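Local structure of YCAC GENE product (Escherichia coli, 1YAC) at residues 124-138 against 152-165. The protein is probably a hydrolase of the isochorismatase-like family, assembled as an octamer, whose substrate is still unknown. Residues are numbered along the deposited sequence; the frame is centred on the assembly and turned at random.
Sequences LSAIEEGFDVFVVTD and WDRMSQAGAQLMTW. Unlike the reference sequence in segment 152-165: Met155 (reference Leu).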
loop_
_atom_site.group_PDB
_atom_site.type_symbol
_atom_site.label_atom_id
_atom_site.label_comp_id
_atom_site.label_asym_id
_atom_site.label_seq_id
_atom_site.Cartn_x
_atom_site.Cartn_y
_atom_site.Cartn_z
ATOM N N LEU A 124 -10.170 -27.457 9.912
ATOM C CA LEU A 124 -10.752 -27.485 11.249
ATOM C C LEU A 124 -11.325 -28.865 11.567
ATOM O O LEU A 124 -11.182 -29.363 12.688
ATOM C CB LEU A 124 -11.836 -26.399 11.376
ATOM C CG LEU A 124 -11.343 -24.957 11.195
ATOM C CD1 LEU A 124 -12.513 -23.975 11.215
ATOM C CD2 LEU A 124 -10.329 -24.614 12.274
ATOM N N SER A 125 -11.976 -29.474 10.583
ATOM C CA SER A 125 -12.558 -30.809 10.749
ATOM C C SER A 125 -11.451 -31.823 11.030
ATOM O O SER A 125 -11.572 -32.650 11.933
ATOM C CB SER A 125 -13.317 -31.219 9.482
ATOM O OG SER A 125 -14.492 -30.428 9.280
ATOM N N ALA A 126 -10.360 -31.721 10.276
ATOM C CA ALA A 126 -9.216 -32.622 10.420
ATOM C C ALA A 126 -8.539 -32.480 11.791
ATOM O O ALA A 126 -8.127 -33.475 12.396
ATOM C CB ALA A 126 -8.217 -32.388 9.286
ATOM N N ILE A 127 -8.440 -31.246 12.283
ATOM C CA ILE A 127 -7.845 -30.996 13.594
ATOM C C ILE A 127 -8.716 -31.683 14.647
ATOM O O ILE A 127 -8.193 -32.367 15.538
ATOM C CB ILE A 127 -7.716 -29.464 13.889
ATOM C CG1 ILE A 127 -6.555 -28.876 13.078
ATOM C CG2 ILE A 127 -7.514 -29.197 15.398
ATOM C CD1 ILE A 127 -6.497 -27.356 13.089
ATOM N N GLU A 128 -10.036 -31.562 14.518
ATOM C CA GLU A 128 -10.931 -32.210 15.483
ATOM C C GLU A 128 -10.740 -33.730 15.457
ATOM O O GLU A 128 -10.843 -34.396 16.481
ATOM C CB GLU A 128 -12.397 -31.880 15.202
ATOM C CG GLU A 128 -13.357 -32.636 16.117
ATOM C CD GLU A 128 -14.812 -32.259 15.915
ATOM O OE1 GLU A 128 -15.105 -31.094 15.569
ATOM O OE2 GLU A 128 -15.677 -33.132 16.134
ATOM N N GLU A 129 -10.455 -34.269 14.278
ATOM C CA GLU A 129 -10.240 -35.705 14.128
ATOM C C GLU A 129 -8.870 -36.170 14.629
ATOM O O GLU A 129 -8.590 -37.363 14.633
ATOM C CB GLU A 129 -10.450 -36.138 12.674
ATOM C CG GLU A 129 -11.901 -36.084 12.214
ATOM C CD GLU A 129 -12.401 -37.406 11.646
ATOM O OE1 GLU A 129 -11.810 -38.461 11.946
ATOM O OE2 GLU A 129 -13.403 -37.398 10.904
ATOM N N GLY A 130 -8.015 -35.238 15.040
ATOM C CA GLY A 130 -6.715 -35.618 15.552
ATOM C C GLY A 130 -5.534 -35.516 14.615
ATOM O O GLY A 130 -4.424 -35.906 14.981
ATOM N N PHE A 131 -5.739 -34.995 13.412
ATOM C CA PHE A 131 -4.623 -34.854 12.474
ATOM C C PHE A 131 -3.774 -33.614 12.774
ATOM O O PHE A 131 -4.249 -32.649 13.379
ATOM C CB PHE A 131 -5.142 -34.721 11.035
ATOM C CG PHE A 131 -5.723 -35.987 10.469
ATOM C CD1 PHE A 131 -4.914 -36.897 9.796
ATOM C CD2 PHE A 131 -7.089 -36.250 10.574
ATOM C CE1 PHE A 131 -5.464 -38.053 9.226
ATOM C CE2 PHE A 131 -7.645 -37.394 10.015
ATOM C CZ PHE A 131 -6.828 -38.296 9.338
ATOM N N ASP A 132 -2.514 -33.651 12.366
ATOM C CA ASP A 132 -1.637 -32.496 12.506
ATOM C C ASP A 132 -1.792 -31.797 11.164
ATOM O O ASP A 132 -1.450 -32.357 10.130
ATOM C CB ASP A 132 -0.199 -32.937 12.744
ATOM C CG ASP A 132 -0.013 -33.490 14.131
ATOM O OD1 ASP A 132 -0.667 -32.956 15.054
ATOM O OD2 ASP A 132 0.738 -34.472 14.294
ATOM N N VAL A 133 -2.325 -30.586 11.191
ATOM C CA VAL A 133 -2.597 -29.842 9.968
ATOM C C VAL A 133 -1.627 -28.704 9.707
ATOM O O VAL A 133 -1.334 -27.903 10.592
ATOM C CB VAL A 133 -4.054 -29.297 9.994
ATOM C CG1 VAL A 133 -4.365 -28.467 8.755
ATOM C CG2 VAL A 133 -5.047 -30.458 10.117
ATOM N N PHE A 134 -1.167 -28.634 8.462
ATOM C CA PHE A 134 -0.233 -27.617 8.001
ATOM C C PHE A 134 -0.905 -26.947 6.789
ATOM O O PHE A 134 -1.158 -27.597 5.770
ATOM C CB PHE A 134 1.081 -28.284 7.571
ATOM C CG PHE A 134 1.783 -29.031 8.679
ATOM C CD1 PHE A 134 1.329 -30.279 9.094
ATOM C CD2 PHE A 134 2.913 -28.496 9.282
ATOM C CE1 PHE A 134 2.000 -30.993 10.100
ATOM C CE2 PHE A 134 3.594 -29.189 10.280
ATOM C CZ PHE A 134 3.134 -30.444 10.692
ATOM N N VAL A 135 -1.224 -25.665 6.917
ATOM C CA VAL A 135 -1.881 -24.918 5.846
ATOM C C VAL A 135 -0.850 -24.178 5.000
ATOM O O VAL A 135 0.025 -23.502 5.548
ATOM C CB VAL A 135 -2.875 -23.891 6.449
ATOM C CG1 VAL A 135 -3.472 -23.002 5.366
ATOM C CG2 VAL A 135 -3.970 -24.634 7.212
ATOM N N VAL A 136 -0.901 -24.348 3.678
ATOM C CA VAL A 136 0.034 -23.648 2.797
ATOM C C VAL A 136 -0.677 -22.345 2.419
ATOM O O VAL A 136 -1.438 -22.284 1.450
ATOM C CB VAL A 136 0.382 -24.477 1.547
ATOM C CG1 VAL A 136 1.599 -23.896 0.876
ATOM C CG2 VAL A 136 0.657 -25.922 1.926
ATOM N N THR A 137 -0.381 -21.293 3.172
ATOM C CA THR A 137 -1.042 -20.003 3.005
ATOM C C THR A 137 -0.754 -19.266 1.709
ATOM O O THR A 137 -1.522 -18.381 1.320
ATOM C CB THR A 137 -0.747 -19.070 4.196
ATOM O OG1 THR A 137 0.656 -18.813 4.261
ATOM C CG2 THR A 137 -1.198 -19.711 5.503
ATOM N N ASP A 138 0.389 -19.560 1.087
ATOM C CA ASP A 138 0.706 -18.904 -0.174
ATOM C C ASP A 138 0.264 -19.692 -1.416
ATOM O O ASP A 138 0.460 -19.232 -2.542
ATOM C CB ASP A 138 2.166 -18.424 -0.234
ATOM C CG ASP A 138 3.176 -19.551 -0.232
ATOM O OD1 ASP A 138 2.814 -20.718 0.040
ATOM O OD2 ASP A 138 4.362 -19.252 -0.496
ATOM N N TRP A 152 -6.881 -17.117 8.702
ATOM C CA TRP A 152 -5.620 -17.468 9.369
ATOM C C TRP A 152 -5.838 -17.508 10.856
ATOM O O TRP A 152 -5.384 -18.438 11.526
ATOM C CB TRP A 152 -4.522 -16.441 9.115
ATOM C CG TRP A 152 -3.894 -16.560 7.788
ATOM C CD1 TRP A 152 -4.367 -17.248 6.713
ATOM C CD2 TRP A 152 -2.708 -15.889 7.352
ATOM N NE1 TRP A 152 -3.560 -17.032 5.625
ATOM C CE2 TRP A 152 -2.533 -16.198 5.988
ATOM C CE3 TRP A 152 -1.779 -15.050 7.986
ATOM C CZ2 TRP A 152 -1.462 -15.693 5.232
ATOM C CZ3 TRP A 152 -0.703 -14.546 7.228
ATOM C CH2 TRP A 152 -0.564 -14.873 5.868
ATOM N N ASP A 153 -6.487 -16.471 11.378
ATOM C CA ASP A 153 -6.756 -16.391 12.804
ATOM C C ASP A 153 -7.553 -17.606 13.268
ATOM O O ASP A 153 -7.192 -18.277 14.248
ATOM C CB ASP A 153 -7.529 -15.111 13.129
ATOM C CG ASP A 153 -7.701 -14.913 14.633
ATOM O OD1 ASP A 153 -8.669 -15.450 15.200
ATOM O OD2 ASP A 153 -6.849 -14.244 15.253
ATOM N N ARG A 154 -8.604 -17.922 12.523
ATOM C CA ARG A 154 -9.469 -19.051 12.859
ATOM C C ARG A 154 -8.728 -20.395 12.836
ATOM O O ARG A 154 -8.882 -21.211 13.748
ATOM C CB ARG A 154 -10.687 -19.088 11.928
ATOM C CG ARG A 154 -11.829 -19.948 12.480
ATOM C CD ARG A 154 -13.017 -20.009 11.533
ATOM N NE ARG A 154 -14.145 -20.677 12.180
ATOM C CZ ARG A 154 -15.162 -21.232 11.532
ATOM N NH1 ARG A 154 -15.205 -21.202 10.206
ATOM N NH2 ARG A 154 -16.131 -21.827 12.214
ATOM N N MET A 155 -7.899 -20.616 11.818
ATOM C CA MET A 155 -7.154 -21.867 11.716
ATOM C C MET A 155 -6.051 -21.973 12.774
ATOM O O MET A 155 -5.887 -23.017 13.415
ATOM C CB MET A 155 -6.593 -22.044 10.301
ATOM C CG MET A 155 -7.691 -22.184 9.250
ATOM S SD MET A 155 -7.080 -22.448 7.589
ATOM C CE MET A 155 -6.369 -20.853 7.173
ATOM N N SER A 156 -5.338 -20.877 12.997
ATOM C CA SER A 156 -4.269 -20.843 13.992
ATOM C C SER A 156 -4.833 -21.094 15.400
ATOM O O SER A 156 -4.259 -21.854 16.181
ATOM C CB SER A 156 -3.557 -19.487 13.945
ATOM O OG SER A 156 -2.438 -19.480 14.811
ATOM N N GLN A 157 -5.974 -20.464 15.680
ATOM C CA GLN A 157 -6.707 -20.557 16.946
ATOM C C GLN A 157 -7.005 -22.041 17.236
ATOM O O GLN A 157 -6.875 -22.506 18.373
ATOM C CB GLN A 157 -8.007 -19.721 16.799
ATOM C CG GLN A 157 -8.992 -19.652 17.983
ATOM C CD GLN A 157 -10.204 -18.696 17.723
ATOM O OE1 GLN A 157 -11.028 -18.930 16.824
ATOM N NE2 GLN A 157 -10.319 -17.642 18.541
ATOM N N ALA A 158 -7.319 -22.792 16.183
ATOM C CA ALA A 158 -7.640 -24.213 16.307
ATOM C C ALA A 158 -6.419 -25.115 16.416
ATOM O O ALA A 158 -6.551 -26.300 16.700
ATOM C CB ALA A 158 -8.496 -24.654 15.138
ATOM N N GLY A 159 -5.240 -24.575 16.124
ATOM C CA GLY A 159 -4.036 -25.377 16.201
ATOM C C GLY A 159 -3.369 -25.686 14.866
ATOM O O GLY A 159 -2.410 -26.438 14.822
ATOM N N ALA A 160 -3.867 -25.123 13.772
ATOM C CA ALA A 160 -3.238 -25.362 12.468
ATOM C C ALA A 160 -1.907 -24.623 12.412
ATOM O O ALA A 160 -1.767 -23.542 12.991
ATOM C CB ALA A 160 -4.137 -24.868 11.352
ATOM N N GLN A 161 -0.908 -25.228 11.777
ATOM C CA GLN A 161 0.385 -24.576 11.618
ATOM C C GLN A 161 0.347 -23.880 10.253
ATOM O O GLN A 161 0.022 -24.502 9.239
ATOM C CB GLN A 161 1.522 -25.598 11.681
ATOM C CG GLN A 161 1.665 -26.257 13.053
ATOM C CD GLN A 161 2.973 -27.006 13.223
ATOM O OE1 GLN A 161 4.041 -26.393 13.312
ATOM N NE2 GLN A 161 2.904 -28.335 13.282
ATOM N N LEU A 162 0.592 -22.571 10.242
ATOM C CA LEU A 162 0.574 -21.806 9.004
ATOM C C LEU A 162 1.962 -21.851 8.402
ATOM O O LEU A 162 2.934 -21.478 9.051
ATOM C CB LEU A 162 0.157 -20.351 9.272
ATOM C CG LEU A 162 -1.183 -20.131 9.985
ATOM C CD1 LEU A 162 -1.474 -18.649 9.989
ATOM C CD2 LEU A 162 -2.319 -20.902 9.317
ATOM N N MET A 163 2.046 -22.356 7.178
ATOM C CA MET A 163 3.311 -22.470 6.480
ATOM C C MET A 163 3.179 -21.988 5.029
ATOM O O MET A 163 2.082 -21.654 4.554
ATOM C CB MET A 163 3.806 -23.932 6.535
ATOM C CG MET A 163 4.443 -24.328 7.904
ATOM S SD MET A 163 5.076 -25.982 7.881
ATOM C CE MET A 163 6.670 -25.740 7.212
ATOM N N THR A 164 4.313 -21.872 4.353
ATOM C CA THR A 164 4.323 -21.451 2.958
ATOM C C THR A 164 5.091 -22.523 2.186
ATOM O O THR A 164 5.889 -23.249 2.784
ATOM C CB THR A 164 4.865 -20.001 2.809
ATOM O OG1 THR A 164 5.987 -19.802 3.673
ATOM C CG2 THR A 164 3.763 -19.009 3.226
ATOM N N TRP A 165 4.867 -22.629 0.878
ATOM C CA TRP A 165 5.475 -23.717 0.120
ATOM C C TRP A 165 6.971 -23.938 0.237
ATOM O O TRP A 165 7.405 -25.078 0.370
ATOM C CB TRP A 165 4.993 -23.752 -1.353
ATOM C CG TRP A 165 5.708 -22.831 -2.289
ATOM C CD1 TRP A 165 5.269 -21.620 -2.745
ATOM C CD2 TRP A 165 7.002 -23.039 -2.869
ATOM N NE1 TRP A 165 6.218 -21.059 -3.571
ATOM C CE2 TRP A 165 7.292 -21.909 -3.662
ATOM C CE3 TRP A 165 7.950 -24.074 -2.791
ATOM C CZ2 TRP A 165 8.489 -21.780 -4.374
ATOM C CZ3 TRP A 165 9.138 -23.948 -3.495
ATOM C CH2 TRP A 165 9.399 -22.808 -4.277
HETATM O O HOH W 1 -2.767 -29.062 13.678
HETATM O O HOH W 2 0.122 -29.308 12.940
HETATM O O HOH W 3 -3.759 -17.753 2.821
#
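Asp138 and Trp165 meet where two parallel strands, 132-136 and 161-163, run out at their C-terminal ends. The aspartate has CG turned between the backbone N and the carbonyl carbon (chi1 66°), which brings the carboxylate against Thr164 and Trp165. Its CB lies 3.9 Å from Thr164 CG2, and CG touches the same threonine. OD1 takes the N-H of Trp165 on its syn side at 2.9 Å, where helix 165-173 begins, while OD2 rests 3.4 Å from Trp165 CD1, with carboxylate and indole planes 24° apart. Shortened to an alanine, this position is likely to leave the Trp165 N-H without its acceptor and a gap beside Thr164.

Below this end the strands are laced by alternating bonds, among them Val135 N to Gln161 O and Met163 N to Val135 O (2.8 Å). On one face of the sheet Met163 SD sits at the edge of the Phe134 ring, a Met-aromatic contact 4.9 Å from its centroid. On the other, Val135 CG2 meets Met155 SD at 3.8 Å, under helix 145-158, the crossover of this beta-alpha-beta unit. Farther out, Leu124 CD1 covers one face of the Arg154 guanidinium, which bonds Gln161 and Glu171 of a neighbouring subunit. Apolar packing thus joins helix 145-158 to the sheet and, through Leu124 CD2 tight on Ala158 CB, to helix 115-128; a buried carboxylate accepting a helix-start N-H is probably stabilised as the anion.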